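Local coordinates for occlusion-derived virus envelope protein E66 (Autographa californica nucleopolyhedrovirus, PDB 3VSN) that cleaves non-sulfated chondroitin as a lyase of the viral envelope and is essential for oral infection of the insect host, at residues 319-324 with 419-424; 337-342 with 364-369; 425-430 with 445-450; 452-457 with 551-556. All blocks are in the same frame, centred on the assembly; numbering follows the deposited sequence. Where two conformers were deposited one is given.

Interaction 1: residues 319-324 with 419-424; sequences VHSADY and IAKTDT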
loop_
_atom_site.group_PDB
_atom_site.type_symbol
_atom_site.label_atom_id
_atom_site.label_comp_id
_atom_site.label_asym_id
_atom_site.label_seq_id
_atom_site.Cartn_x
_atom_site.Cartn_y
_atom_site.Cartn_z
ATOM N N VAL A 319 -11.375 -8.639 -7.246
ATOM C CA VAL A 319 -10.329 -8.120 -8.115
ATOM C C VAL A 319 -10.609 -6.628 -8.319
ATOM O O VAL A 319 -11.717 -6.247 -8.692
ATOM C CB VAL A 319 -10.296 -8.868 -9.463
ATOM C CG1 VAL A 319 -9.150 -8.371 -10.335
ATOM C CG2 VAL A 319 -10.179 -10.373 -9.234
ATOM N N HIS A 320 -9.606 -5.798 -8.048
ATOM C CA HIS A 320 -9.731 -4.342 -8.136
ATOM C C HIS A 320 -8.805 -3.802 -9.182
ATOM O O HIS A 320 -7.705 -4.331 -9.375
ATOM C CB HIS A 320 -9.356 -3.691 -6.804
ATOM C CG HIS A 320 -10.137 -4.202 -5.620
ATOM N ND1 HIS A 320 -11.436 -3.896 -5.419
ATOM C CD2 HIS A 320 -9.745 -4.987 -4.538
ATOM C CE1 HIS A 320 -11.858 -4.474 -4.280
ATOM N NE2 HIS A 320 -10.822 -5.140 -3.741
ATOM N N SER A 321 -9.212 -2.725 -9.848
ATOM C CA SER A 321 -8.320 -2.059 -10.794
ATOM C C SER A 321 -8.388 -0.540 -10.725
ATOM O O SER A 321 -9.455 0.041 -10.543
ATOM C CB SER A 321 -8.589 -2.528 -12.227
ATOM O OG SER A 321 -9.859 -2.092 -12.682
ATOM N N ALA A 322 -7.231 0.091 -10.878
ATOM C CA ALA A 322 -7.152 1.534 -11.019
ATOM C C ALA A 322 -6.602 1.787 -12.417
ATOM O O ALA A 322 -5.398 1.662 -12.649
ATOM C CB ALA A 322 -6.244 2.118 -9.950
ATOM N N ASP A 323 -7.501 2.103 -13.349
ATOM C CA ASP A 323 -7.185 2.089 -14.783
ATOM C C ASP A 323 -6.317 3.256 -15.260
ATOM O O ASP A 323 -5.663 3.159 -16.302
ATOM C CB ASP A 323 -8.470 2.040 -15.615
ATOM C CG ASP A 323 -9.279 0.767 -15.393
ATOM O OD1 ASP A 323 -8.752 -0.222 -14.825
ATOM O OD2 ASP A 323 -10.459 0.764 -15.796
ATOM N N TYR A 324 -6.333 4.358 -14.518
ATOM C CA TYR A 324 -5.516 5.527 -14.846
ATOM C C TYR A 324 -4.177 5.529 -14.109
ATOM O O TYR A 324 -3.139 5.851 -14.691
ATOM C CB TYR A 324 -6.264 6.811 -14.496
ATOM C CG TYR A 324 -7.312 7.226 -15.499
ATOM C CD1 TYR A 324 -6.953 7.885 -16.676
ATOM C CD2 TYR A 324 -8.665 6.991 -15.258
ATOM C CE1 TYR A 324 -7.913 8.283 -17.594
ATOM C CE2 TYR A 324 -9.633 7.385 -16.169
ATOM C CZ TYR A 324 -9.253 8.031 -17.333
ATOM O OH TYR A 324 -10.210 8.427 -18.239
ATOM N N ILE A 419 -5.467 -2.649 -18.264
ATOM C CA ILE A 419 -5.962 -3.589 -17.259
ATOM C C ILE A 419 -7.368 -4.049 -17.645
ATOM O O ILE A 419 -8.202 -3.238 -18.042
ATOM C CB ILE A 419 -5.980 -2.965 -15.842
ATOM C CG1 ILE A 419 -4.581 -2.482 -15.437
ATOM C CG2 ILE A 419 -6.496 -3.971 -14.816
ATOM C CD1 ILE A 419 -4.556 -1.552 -14.233
ATOM N N ALA A 420 -7.617 -5.352 -17.549
ATOM C CA ALA A 420 -8.957 -5.897 -17.746
ATOM C C ALA A 420 -9.236 -6.896 -16.642
ATOM O O ALA A 420 -8.379 -7.714 -16.314
ATOM C CB ALA A 420 -9.080 -6.562 -19.111
ATOM N N LYS A 421 -10.429 -6.828 -16.059
ATOM C CA LYS A 421 -10.779 -7.748 -14.980
ATOM C C LYS A 421 -12.210 -8.260 -15.075
ATOM O O LYS A 421 -13.094 -7.599 -15.633
ATOM C CB LYS A 421 -10.533 -7.103 -13.606
ATOM C CG LYS A 421 -11.480 -5.953 -13.281
ATOM C CD LYS A 421 -11.247 -5.414 -11.879
ATOM C CE LYS A 421 -12.359 -4.463 -11.457
ATOM N NZ LYS A 421 -12.348 -3.200 -12.249
ATOM N N THR A 422 -12.411 -9.454 -14.524
ATOM C CA THR A 422 -13.731 -10.056 -14.375
ATOM C C THR A 422 -13.936 -10.421 -12.899
ATOM O O THR A 422 -13.243 -9.881 -12.033
ATOM C CB THR A 422 -13.894 -11.306 -15.266
ATOM O OG1 THR A 422 -12.836 -12.233 -14.986
ATOM C CG2 THR A 422 -13.874 -10.930 -16.749
ATOM N N ASP A 423 -14.856 -11.349 -12.633
ATOM C CA ASP A 423 -15.232 -11.739 -11.269
ATOM C C ASP A 423 -14.049 -12.182 -10.412
ATOM O O ASP A 423 -13.854 -11.684 -9.302
ATOM C CB ASP A 423 -16.265 -12.868 -11.300
ATOM C CG ASP A 423 -17.678 -12.364 -11.473
ATOM O OD1 ASP A 423 -17.864 -11.144 -11.647
ATOM O OD2 ASP A 423 -18.608 -13.198 -11.436
ATOM N N THR A 424 -13.269 -13.132 -10.926
ATOM C CA THR A 424 -12.189 -13.740 -10.149
ATOM C C THR A 424 -10.808 -13.544 -10.770
ATOM O O THR A 424 -9.802 -13.929 -10.178
ATOM C CB THR A 424 -12.416 -15.257 -9.951
ATOM O OG1 THR A 424 -12.233 -15.936 -11.199
ATOM C CG2 THR A 424 -13.817 -15.544 -9.408
HETATM O O HOH W 1 -14.033 -9.210 -8.194
HETATM O O HOH W 2 -11.949 -1.864 -9.367
#
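K421 and S321 meet because both first torsions, each 68°, set the outer atom between backbone N and carbonyl carbon; the lysine then runs extended until its last torsion, chi4 -68°, bends the ammonium onto the serine. K421 NZ donates to S321 OG at 2.8 Å, the one direct hydrogen bond between 319-324 and 419-424, and a water held by S321 N accepts a weak bond from K421 NZ. The lysine stem and V319 run antiparallel alongside each other, V319 CG1 3.8 Å from K421 CB, while V319 CG2 presses on the loop at T424 C, 3.6 Å away. I419 CG2 packs on S321 CB at 3.6 Å. A second water bridges V319 N to D423 O, 2.9 and 2.7 Å from them. L652 N and Q653 NE2 bind the D323 carboxylate.

Running nearly antiparallel at 154° but 7.8 Å apart, the strands are edges of different sheets, joined by side chains, water and a glycerol, probably from crystallisation, bonded to V319 O and T422 O. H320 pairs in the backbone with T329 and packs on helix 276-284; A420 pairs with A427 of strand 426-434 and packs on strand 592-597, CB pointing away from 319-324.

Interaction 2: residues 337-342 with 364-369; sequences GSVVGV and MARRIW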
loop_
_atom_site.group_PDB
_atom_site.type_symbol
_atom_site.label_atom_id
_atom_site.label_comp_id
_atom_site.label_asym_id
_atom_site.label_seq_id
_atom_site.Cartn_x
_atom_site.Cartn_y
_atom_site.Cartn_z
ATOM N N GLY A 337 -2.467 -10.641 -4.329
ATOM C CA GLY A 337 -1.556 -10.374 -5.442
ATOM C C GLY A 337 -1.784 -8.974 -5.969
ATOM O O GLY A 337 -2.913 -8.486 -5.957
ATOM N N SER A 338 -0.722 -8.322 -6.434
ATOM C CA SER A 338 -0.857 -6.974 -6.991
ATOM C C SER A 338 0.263 -6.635 -7.961
ATOM O O SER A 338 1.399 -7.078 -7.787
ATOM C CB SER A 338 -0.901 -5.936 -5.864
ATOM O OG SER A 338 -1.239 -4.649 -6.361
ATOM N N VAL A 339 -0.069 -5.856 -8.989
ATOM C CA VAL A 339 0.932 -5.301 -9.896
ATOM C C VAL A 339 0.745 -3.790 -9.989
ATOM O O VAL A 339 -0.364 -3.307 -10.248
ATOM C CB VAL A 339 0.858 -5.902 -11.323
ATOM C CG1 VAL A 339 1.863 -5.221 -12.247
ATOM C CG2 VAL A 339 1.108 -7.403 -11.302
ATOM N N VAL A 340 1.829 -3.054 -9.761
ATOM C CA VAL A 340 1.859 -1.630 -10.093
ATOM C C VAL A 340 2.344 -1.501 -11.534
ATOM O O VAL A 340 3.449 -1.937 -11.868
ATOM C CB VAL A 340 2.765 -0.826 -9.132
ATOM C CG1 VAL A 340 2.898 0.624 -9.588
ATOM C CG2 VAL A 340 2.225 -0.895 -7.706
ATOM N N GLY A 341 1.498 -0.922 -12.384
ATOM C CA GLY A 341 1.824 -0.708 -13.786
ATOM C C GLY A 341 2.664 0.541 -13.969
ATOM O O GLY A 341 3.225 1.078 -13.007
ATOM N N VAL A 342 2.758 1.001 -15.211
ATOM C CA VAL A 342 3.600 2.140 -15.551
ATOM C C VAL A 342 2.822 3.080 -16.472
ATOM O O VAL A 342 2.229 2.644 -17.464
ATOM C CB VAL A 342 4.920 1.679 -16.230
ATOM C CG1 VAL A 342 5.881 2.843 -16.421
ATOM C CG2 VAL A 342 5.607 0.586 -15.420
ATOM N N MET A 364 8.827 -4.095 -11.080
ATOM C CA MET A 364 8.848 -5.449 -11.627
ATOM C C MET A 364 8.377 -6.556 -10.683
ATOM O O MET A 364 8.458 -7.734 -11.035
ATOM C CB MET A 364 10.242 -5.769 -12.182
ATOM C CG MET A 364 10.583 -5.010 -13.452
ATOM S SD MET A 364 12.248 -5.356 -14.049
ATOM C CE MET A 364 13.221 -4.284 -12.994
ATOM N N ALA A 365 7.884 -6.195 -9.496
ATOM C CA ALA A 365 7.311 -7.202 -8.594
ATOM C C ALA A 365 6.102 -7.854 -9.259
ATOM O O ALA A 365 5.143 -7.172 -9.625
ATOM C CB ALA A 365 6.920 -6.592 -7.255
ATOM N N ARG A 366 6.178 -9.170 -9.436
ATOM C CA ARG A 366 5.093 -9.968 -10.002
ATOM C C ARG A 366 4.935 -11.194 -9.118
ATOM O O ARG A 366 5.468 -12.266 -9.412
ATOM C CB ARG A 366 5.406 -10.378 -11.449
ATOM C CG ARG A 366 5.728 -9.226 -12.393
ATOM C CD ARG A 366 4.505 -8.368 -12.674
ATOM N NE ARG A 366 4.754 -7.400 -13.741
ATOM C CZ ARG A 366 5.189 -6.157 -13.544
ATOM N NH1 ARG A 366 5.435 -5.712 -12.315
ATOM N NH2 ARG A 366 5.384 -5.358 -14.583
ATOM N N ARG A 367 4.211 -11.015 -8.019
ATOM C CA ARG A 367 4.216 -11.978 -6.922
ATOM C C ARG A 367 2.829 -12.113 -6.297
ATOM O O ARG A 367 2.054 -11.148 -6.240
ATOM C CB ARG A 367 5.256 -11.548 -5.869
ATOM C CG ARG A 367 5.243 -12.322 -4.557
ATOM C CD ARG A 367 5.790 -13.741 -4.673
ATOM N NE ARG A 367 5.577 -14.464 -3.419
ATOM C CZ ARG A 367 6.408 -14.444 -2.378
ATOM N NH1 ARG A 367 7.543 -13.753 -2.430
ATOM N NH2 ARG A 367 6.107 -15.126 -1.277
ATOM N N ILE A 368 2.512 -13.328 -5.869
ATOM C CA ILE A 368 1.359 -13.569 -5.019
ATOM C C ILE A 368 1.881 -14.013 -3.659
ATOM O O ILE A 368 2.903 -14.703 -3.570
ATOM C CB ILE A 368 0.380 -14.606 -5.620
ATOM C CG1 ILE A 368 1.045 -15.986 -5.782
ATOM C CG2 ILE A 368 -0.175 -14.091 -6.941
ATOM C CD1 ILE A 368 0.141 -17.057 -6.370
ATOM N N TRP A 369 1.201 -13.578 -2.608
ATOM C CA TRP A 369 1.566 -13.955 -1.258
ATOM C C TRP A 369 0.455 -14.753 -0.660
ATOM O O TRP A 369 -0.686 -14.291 -0.592
ATOM C CB TRP A 369 1.844 -12.721 -0.409
ATOM C CG TRP A 369 3.102 -11.974 -0.784
ATOM C CD1 TRP A 369 4.391 -12.191 -0.306
ATOM C CD2 TRP A 369 3.229 -10.844 -1.718
ATOM N NE1 TRP A 369 5.279 -11.305 -0.868
ATOM C CE2 TRP A 369 4.650 -10.468 -1.717
ATOM C CE3 TRP A 369 2.344 -10.136 -2.525
ATOM C CZ2 TRP A 369 5.138 -9.428 -2.498
ATOM C CZ3 TRP A 369 2.848 -9.087 -3.305
ATOM C CH2 TRP A 369 4.212 -8.746 -3.292
HETATM O O HOH W 3 3.623 -8.369 -6.793
HETATM O O HOH W 4 5.277 -2.644 -13.960
HETATM O O HOH W 5 4.294 -4.566 -8.633
HETATM O O HOH W 6 5.543 -3.033 -10.474
#
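G337 and I368 bring the two backbones to 4.3 Å between their CA atoms, and from there the segments splay apart: the strand axes stand at 148°, and V339 and R366 are already 6.3 Å apart, CA to CA. No direct hydrogen bond joins the two segments; water does the bridging. One molecule takes the N-H of R367 and donates to S338 O, and the next takes the N-H of V340 and donates to A365 O. V340 O receives two more waters, which connect it to NH2 and NH1 of R366.

This is the margin of an antiparallel four-stranded sheet. Strand 335-340 pairs on its other side with 327-331, as in the backbone bonds of G337 with K330 and V339 with L328, while 367-370 forms the outer edge, W369 pairing with Y336 just before 337-342. V340 lies about 12 Å, side chain to side chain, from E350, a residue important for catalysis.

Among the side chains, R366 starts away from strand 335-340, but its first two torsions (-55° and -69°) fold it back across V339 at about a right angle. V339 CG1 sits over one face of the guanidinium, toward its rim, 3.6 Å from NH1, and V339 CG2 touches R366 CD at 3.8 Å. NH1 also donates to A365 O at 3.1 Å; that oxygen lies in the guanidinium plane, although the donor stands above the carbonyl plane. NE is held by S444 OG of strand 440-449. R367 lays CG over the centre of the W369 ring, with W369 NE1 over its guanidinium, and reaches E386 in a salt bridge.

Interaction 3: residues 425-430 with 445-450; sequences AGAILV and CTLFYD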
loop_
_atom_site.group_PDB
_atom_site.type_symbol
_atom_site.label_atom_id
_atom_site.label_comp_id
_atom_site.label_asym_id
_atom_site.label_seq_id
_atom_site.Cartn_x
_atom_site.Cartn_y
_atom_site.Cartn_z
ATOM N N ALA A 425 -10.763 -12.946 -11.957
ATOM C CA ALA A 425 -9.509 -12.823 -12.685
ATOM C C ALA A 425 -9.233 -11.397 -13.133
ATOM O O ALA A 425 -10.154 -10.616 -13.357
ATOM C CB ALA A 425 -9.499 -13.772 -13.875
ATOM N N GLY A 426 -7.954 -11.067 -13.260
ATOM C CA GLY A 426 -7.537 -9.754 -13.736
ATOM C C GLY A 426 -6.225 -9.861 -14.485
ATOM O O GLY A 426 -5.305 -10.551 -14.041
ATOM N N ALA A 427 -6.145 -9.189 -15.629
ATOM C CA ALA A 427 -4.919 -9.148 -16.417
ATOM C C ALA A 427 -4.391 -7.727 -16.518
ATOM O O ALA A 427 -5.164 -6.769 -16.577
ATOM C CB ALA A 427 -5.156 -9.721 -17.807
ATOM N N ILE A 428 -3.069 -7.599 -16.549
ATOM C CA ILE A 428 -2.429 -6.299 -16.706
ATOM C C ILE A 428 -1.320 -6.390 -17.753
ATOM O O ILE A 428 -0.518 -7.321 -17.741
ATOM C CB ILE A 428 -1.941 -5.721 -15.350
ATOM C CG1 ILE A 428 -1.287 -4.344 -15.537
ATOM C CG2 ILE A 428 -1.024 -6.696 -14.616
ATOM C CD1 ILE A 428 -1.162 -3.548 -14.254
ATOM N N LEU A 429 -1.321 -5.430 -18.673
ATOM C CA LEU A 429 -0.401 -5.402 -19.803
ATOM C C LEU A 429 0.387 -4.106 -19.738
ATOM O O LEU A 429 -0.195 -3.022 -19.834
ATOM C CB LEU A 429 -1.181 -5.481 -21.118
ATOM C CG LEU A 429 -0.401 -5.372 -22.433
ATOM C CD1 LEU A 429 0.657 -6.458 -22.547
ATOM C CD2 LEU A 429 -1.361 -5.416 -23.616
ATOM N N VAL A 430 1.702 -4.225 -19.571
ATOM C CA VAL A 430 2.570 -3.071 -19.359
ATOM C C VAL A 430 3.628 -2.986 -20.455
ATOM O O VAL A 430 4.286 -3.977 -20.771
ATOM C CB VAL A 430 3.288 -3.139 -17.987
ATOM C CG1 VAL A 430 4.206 -1.934 -17.793
ATOM C CG2 VAL A 430 2.283 -3.239 -16.844
ATOM N N CYS A 445 3.081 -9.137 -19.324
ATOM C CA CYS A 445 1.729 -9.685 -19.300
ATOM C C CYS A 445 1.538 -10.446 -17.996
ATOM O O CYS A 445 2.227 -11.435 -17.756
ATOM C CB CYS A 445 1.528 -10.658 -20.467
ATOM S SG CYS A 445 1.862 -9.999 -22.115
ATOM N N THR A 446 0.612 -9.994 -17.156
ATOM C CA THR A 446 0.323 -10.700 -15.906
ATOM C C THR A 446 -1.153 -11.066 -15.837
ATOM O O THR A 446 -2.004 -10.253 -16.177
ATOM C CB THR A 446 0.686 -9.853 -14.669
ATOM O OG1 THR A 446 1.924 -9.171 -14.891
ATOM C CG2 THR A 446 0.804 -10.727 -13.421
ATOM N N LEU A 447 -1.446 -12.290 -15.404
ATOM C CA LEU A 447 -2.823 -12.703 -15.162
ATOM C C LEU A 447 -2.968 -13.308 -13.769
ATOM O O LEU A 447 -2.276 -14.275 -13.437
ATOM C CB LEU A 447 -3.289 -13.699 -16.238
ATOM C CG LEU A 447 -4.694 -14.292 -16.091
ATOM C CD1 LEU A 447 -5.772 -13.247 -16.355
ATOM C CD2 LEU A 447 -4.864 -15.487 -17.020
ATOM N N PHE A 448 -3.859 -12.730 -12.963
ATOM C CA PHE A 448 -4.226 -13.296 -11.659
ATOM C C PHE A 448 -5.529 -14.080 -11.802
ATOM O O PHE A 448 -6.464 -13.622 -12.467
ATOM C CB PHE A 448 -4.421 -12.202 -10.596
ATOM C CG PHE A 448 -3.167 -11.450 -10.226
ATOM C CD1 PHE A 448 -2.146 -12.066 -9.510
ATOM C CD2 PHE A 448 -3.028 -10.105 -10.558
ATOM C CE1 PHE A 448 -0.998 -11.365 -9.160
ATOM C CE2 PHE A 448 -1.883 -9.395 -10.208
ATOM C CZ PHE A 448 -0.864 -10.030 -9.512
ATOM N N TYR A 449 -5.593 -15.245 -11.163
ATOM C CA TYR A 449 -6.788 -16.096 -11.173
ATOM C C TYR A 449 -6.799 -16.956 -9.903
ATOM O O TYR A 449 -5.855 -16.904 -9.117
ATOM C CB TYR A 449 -6.785 -16.987 -12.428
ATOM C CG TYR A 449 -5.563 -17.875 -12.511
ATOM C CD1 TYR A 449 -4.380 -17.419 -13.104
ATOM C CD2 TYR A 449 -5.573 -19.159 -11.964
ATOM C CE1 TYR A 449 -3.249 -18.225 -13.155
ATOM C CE2 TYR A 449 -4.449 -19.968 -12.010
ATOM C CZ TYR A 449 -3.295 -19.501 -12.611
ATOM O OH TYR A 449 -2.185 -20.315 -12.664
ATOM N N ASP A 450 -7.853 -17.740 -9.687
ATOM C CA ASP A 450 -7.851 -18.695 -8.573
ATOM C C ASP A 450 -7.238 -20.014 -9.068
ATOM O O ASP A 450 -7.828 -20.641 -9.938
ATOM C CB ASP A 450 -9.280 -18.934 -8.059
ATOM C CG ASP A 450 -9.964 -17.657 -7.572
ATOM O OD1 ASP A 450 -9.298 -16.780 -6.985
ATOM O OD2 ASP A 450 -11.191 -17.540 -7.751
HETATM O O HOH W 7 2.158 -6.987 -16.415
#
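G426 and F448 are paired through both backbone groups, F448 N donating to G426 O at 2.8 Å and G426 N to F448 O at 3.1 Å; one hydrogen-bonded pair further along the hairpin, I428 and T446 repeat the pattern. These are the hydrogen-bonded pairs of the beta hairpin 426-434/440-449, the second and third strands of an antiparallel seven-stranded sheet in the beta-sandwich part of the lyase. Between them, A427 faces L447 in a non-hydrogen-bonded pair, and A427 CA comes 3.1 Å from T446 O in a CA-H...O contact.

A water adds a polar link on one face: it donates to I428 O and to T446 OG1, and the threonine hydroxyl is also hydrogen-bonded to Q455 OE1 on the next strand. Here the I428 and T446 side chains run alongside each other in one direction, with CG2 of I428 3.6 Å from CB of T446. The F448 ring carries T446 CG2 over one face, toward its rim. V339 of strand 335-340 packs on all three of these side chains.

On the other face, A427, L429, C445 and L447 turn toward strands 584-589 and 592-597 of the second large sheet. With CG of L447 trans to N (chi1 177°), CD1 swings over the neighbouring strand, 3.9 Å from A427 CB and 3.6 Å from G426 O. Further along, CD1 of L429 meets the sulfur of C445 at 3.8 Å.

Interaction 4: residues 452-457 with 551-556; sequences GMFQLY and SACYKL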
loop_
_atom_site.group_PDB
_atom_site.type_symbol
_atom_site.label_atom_id
_atom_site.label_comp_id
_atom_site.label_asym_id
_atom_site.label_seq_id
_atom_site.Cartn_x
_atom_site.Cartn_y
_atom_site.Cartn_z
ATOM N N GLY A 452 -3.667 -18.723 -8.792
ATOM C CA GLY A 452 -2.315 -18.494 -9.271
ATOM C C GLY A 452 -2.127 -17.238 -10.089
ATOM O O GLY A 452 -3.011 -16.390 -10.164
ATOM N N MET A 453 -0.961 -17.143 -10.718
ATOM C CA MET A 453 -0.559 -15.958 -11.452
ATOM C C MET A 453 0.342 -16.377 -12.601
ATOM O O MET A 453 1.328 -17.079 -12.387
ATOM C CB MET A 453 0.201 -14.995 -10.532
ATOM C CG MET A 453 0.623 -13.690 -11.196
ATOM S SD MET A 453 2.092 -12.954 -10.444
ATOM C CE MET A 453 3.359 -14.022 -11.136
ATOM N N PHE A 454 -0.010 -15.943 -13.807
ATOM C CA PHE A 454 0.797 -16.139 -15.004
ATOM C C PHE A 454 1.583 -14.855 -15.273
ATOM O O PHE A 454 1.038 -13.760 -15.150
ATOM C CB PHE A 454 -0.133 -16.469 -16.181
ATOM C CG PHE A 454 0.492 -16.311 -17.540
ATOM C CD1 PHE A 454 0.386 -15.105 -18.240
ATOM C CD2 PHE A 454 1.149 -17.376 -18.143
ATOM C CE1 PHE A 454 0.940 -14.966 -19.504
ATOM C CE2 PHE A 454 1.704 -17.244 -19.404
ATOM C CZ PHE A 454 1.603 -16.040 -20.087
ATOM N N GLN A 455 2.861 -14.997 -15.620
ATOM C CA GLN A 455 3.705 -13.855 -15.971
ATOM C C GLN A 455 4.508 -14.145 -17.233
ATOM O O GLN A 455 5.242 -15.130 -17.296
ATOM C CB GLN A 455 4.654 -13.482 -14.820
ATOM C CG GLN A 455 5.677 -12.390 -15.162
ATOM C CD GLN A 455 5.043 -11.037 -15.465
ATOM O OE1 GLN A 455 4.027 -10.672 -14.879
ATOM N NE2 GLN A 455 5.651 -10.285 -16.384
ATOM N N LEU A 456 4.349 -13.286 -18.235
ATOM C CA LEU A 456 5.173 -13.338 -19.433
ATOM C C LEU A 456 5.829 -11.981 -19.652
ATOM O O LEU A 456 5.144 -10.968 -19.720
ATOM C CB LEU A 456 4.336 -13.715 -20.667
ATOM C CG LEU A 456 4.985 -13.524 -22.053
ATOM C CD1 LEU A 456 6.168 -14.464 -22.262
ATOM C CD2 LEU A 456 3.968 -13.693 -23.174
ATOM N N TYR A 457 7.156 -11.968 -19.744
ATOM C CA TYR A 457 7.862 -10.804 -20.252
ATOM C C TYR A 457 8.331 -11.153 -21.650
ATOM O O TYR A 457 8.870 -12.239 -21.867
ATOM C CB TYR A 457 9.107 -10.489 -19.424
ATOM C CG TYR A 457 8.919 -9.823 -18.079
ATOM C CD1 TYR A 457 8.509 -8.487 -17.974
ATOM C CD2 TYR A 457 9.236 -10.505 -16.910
ATOM C CE1 TYR A 457 8.386 -7.871 -16.730
ATOM C CE2 TYR A 457 9.116 -9.905 -15.669
ATOM C CZ TYR A 457 8.693 -8.589 -15.580
ATOM O OH TYR A 457 8.577 -8.004 -14.333
ATOM N N SER A 551 12.949 -12.932 -23.586
ATOM C CA SER A 551 11.653 -13.312 -23.025
ATOM C C SER A 551 11.782 -14.301 -21.862
ATOM O O SER A 551 12.765 -15.035 -21.759
ATOM C CB SER A 551 10.734 -13.879 -24.116
ATOM O OG SER A 551 11.396 -14.862 -24.897
ATOM N N ALA A 552 10.781 -14.302 -20.986
ATOM C CA ALA A 552 10.719 -15.230 -19.865
ATOM C C ALA A 552 9.259 -15.446 -19.481
ATOM O O ALA A 552 8.442 -14.537 -19.610
ATOM C CB ALA A 552 11.511 -14.693 -18.681
ATOM N N CYS A 553 8.931 -16.647 -19.013
ATOM C CA CYS A 553 7.538 -16.980 -18.715
ATOM C C CYS A 553 7.442 -18.005 -17.598
ATOM O O CYS A 553 8.064 -19.067 -17.661
ATOM C CB CYS A 553 6.829 -17.498 -19.975
ATOM S SG CYS A 553 5.030 -17.593 -19.827
ATOM N N TYR A 554 6.660 -17.680 -16.573
ATOM C CA TYR A 554 6.474 -18.580 -15.446
ATOM C C TYR A 554 5.090 -18.388 -14.833
ATOM O O TYR A 554 4.376 -17.444 -15.173
ATOM C CB TYR A 554 7.568 -18.351 -14.390
ATOM C CG TYR A 554 7.482 -17.009 -13.687
ATOM C CD1 TYR A 554 6.756 -16.866 -12.503
ATOM C CD2 TYR A 554 8.128 -15.885 -14.206
ATOM C CE1 TYR A 554 6.671 -15.640 -11.855
ATOM C CE2 TYR A 554 8.052 -14.656 -13.565
ATOM C CZ TYR A 554 7.323 -14.541 -12.391
ATOM O OH TYR A 554 7.240 -13.324 -11.747
ATOM N N LYS A 555 4.718 -19.288 -13.930
ATOM C CA LYS A 555 3.509 -19.101 -13.143
ATOM C C LYS A 555 3.772 -19.444 -11.685
ATOM O O LYS A 555 4.684 -20.221 -11.370
ATOM C CB LYS A 555 2.332 -19.910 -13.705
ATOM C CG LYS A 555 2.391 -21.398 -13.431
ATOM C CD LYS A 555 1.044 -22.071 -13.666
ATOM C CE LYS A 555 1.097 -23.495 -13.139
ATOM N NZ LYS A 555 0.005 -24.365 -13.654
ATOM N N LEU A 556 2.981 -18.839 -10.808
ATOM C CA LEU A 556 3.008 -19.146 -9.389
ATOM C C LEU A 556 1.639 -19.697 -8.997
ATOM O O LEU A 556 0.624 -19.256 -9.536
ATOM C CB LEU A 556 3.337 -17.889 -8.572
ATOM C CG LEU A 556 4.670 -17.160 -8.822
ATOM C CD1 LEU A 556 4.753 -15.897 -7.973
ATOM C CD2 LEU A 556 5.874 -18.056 -8.557
#
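Q455 lays its CB over one face of the Y554 ring, 4.0 Å from the centroid and 22° off the normal, a CH-pi contact toward the ring's rim. The tyrosine stands up to receive it because chi1 of 68° places CG between N and the carbonyl carbon; the far end of the ring bonds through its hydroxyl to R366 O. Beside it, M453 bends at chi3 and lodges its methyl in the notch between Y554 and L556: CE is 3.8 Å from Y554 CE1 and 3.9 Å from L556 CD1. L556 CG lies at the ring's edge, in its plane. The Q455 amide, held by T446 and S444, sets NE2 over the centre of the Y457 ring.

On the opposite face of the sheet the bump is C553. Its sulfur comes obliquely to the F454 ring, 3.4 Å from CE2, while L456 CD1 fits against C553 CB at 3.9 Å.

Six backbone hydrogen bonds, from M453-L556 to Y457-A552, fix this register. The pairing joins segments 94 residues apart in the beta-sandwich part of the protein: 550-558 comes back to line 452-461 and, with 509-513 on its other side, carries the seven-stranded antiparallel sheet onward.

In the fold
Following the chain, 94 residues separate 319-324 from 419-424, where interaction 1 closes its loop, joining the edge of the four-stranded sheet to the edge strand of the seven-stranded one. Interaction 2 is nested inside that loop, near the far edge of the smaller sheet. Interaction 3 opens next, a short hairpin beginning right after interaction 1 ends, and interaction 4 follows in series, closing a loop of 93 residues; no two loops cross. Interactions 1, 3 and 4 step across the same large sheet through strands 414-421, 426-434, 440-449, 452-461 and 550-558. Interaction 2 lies against it, touching interactions 3 and 4 through R366 and interaction 3 through I368.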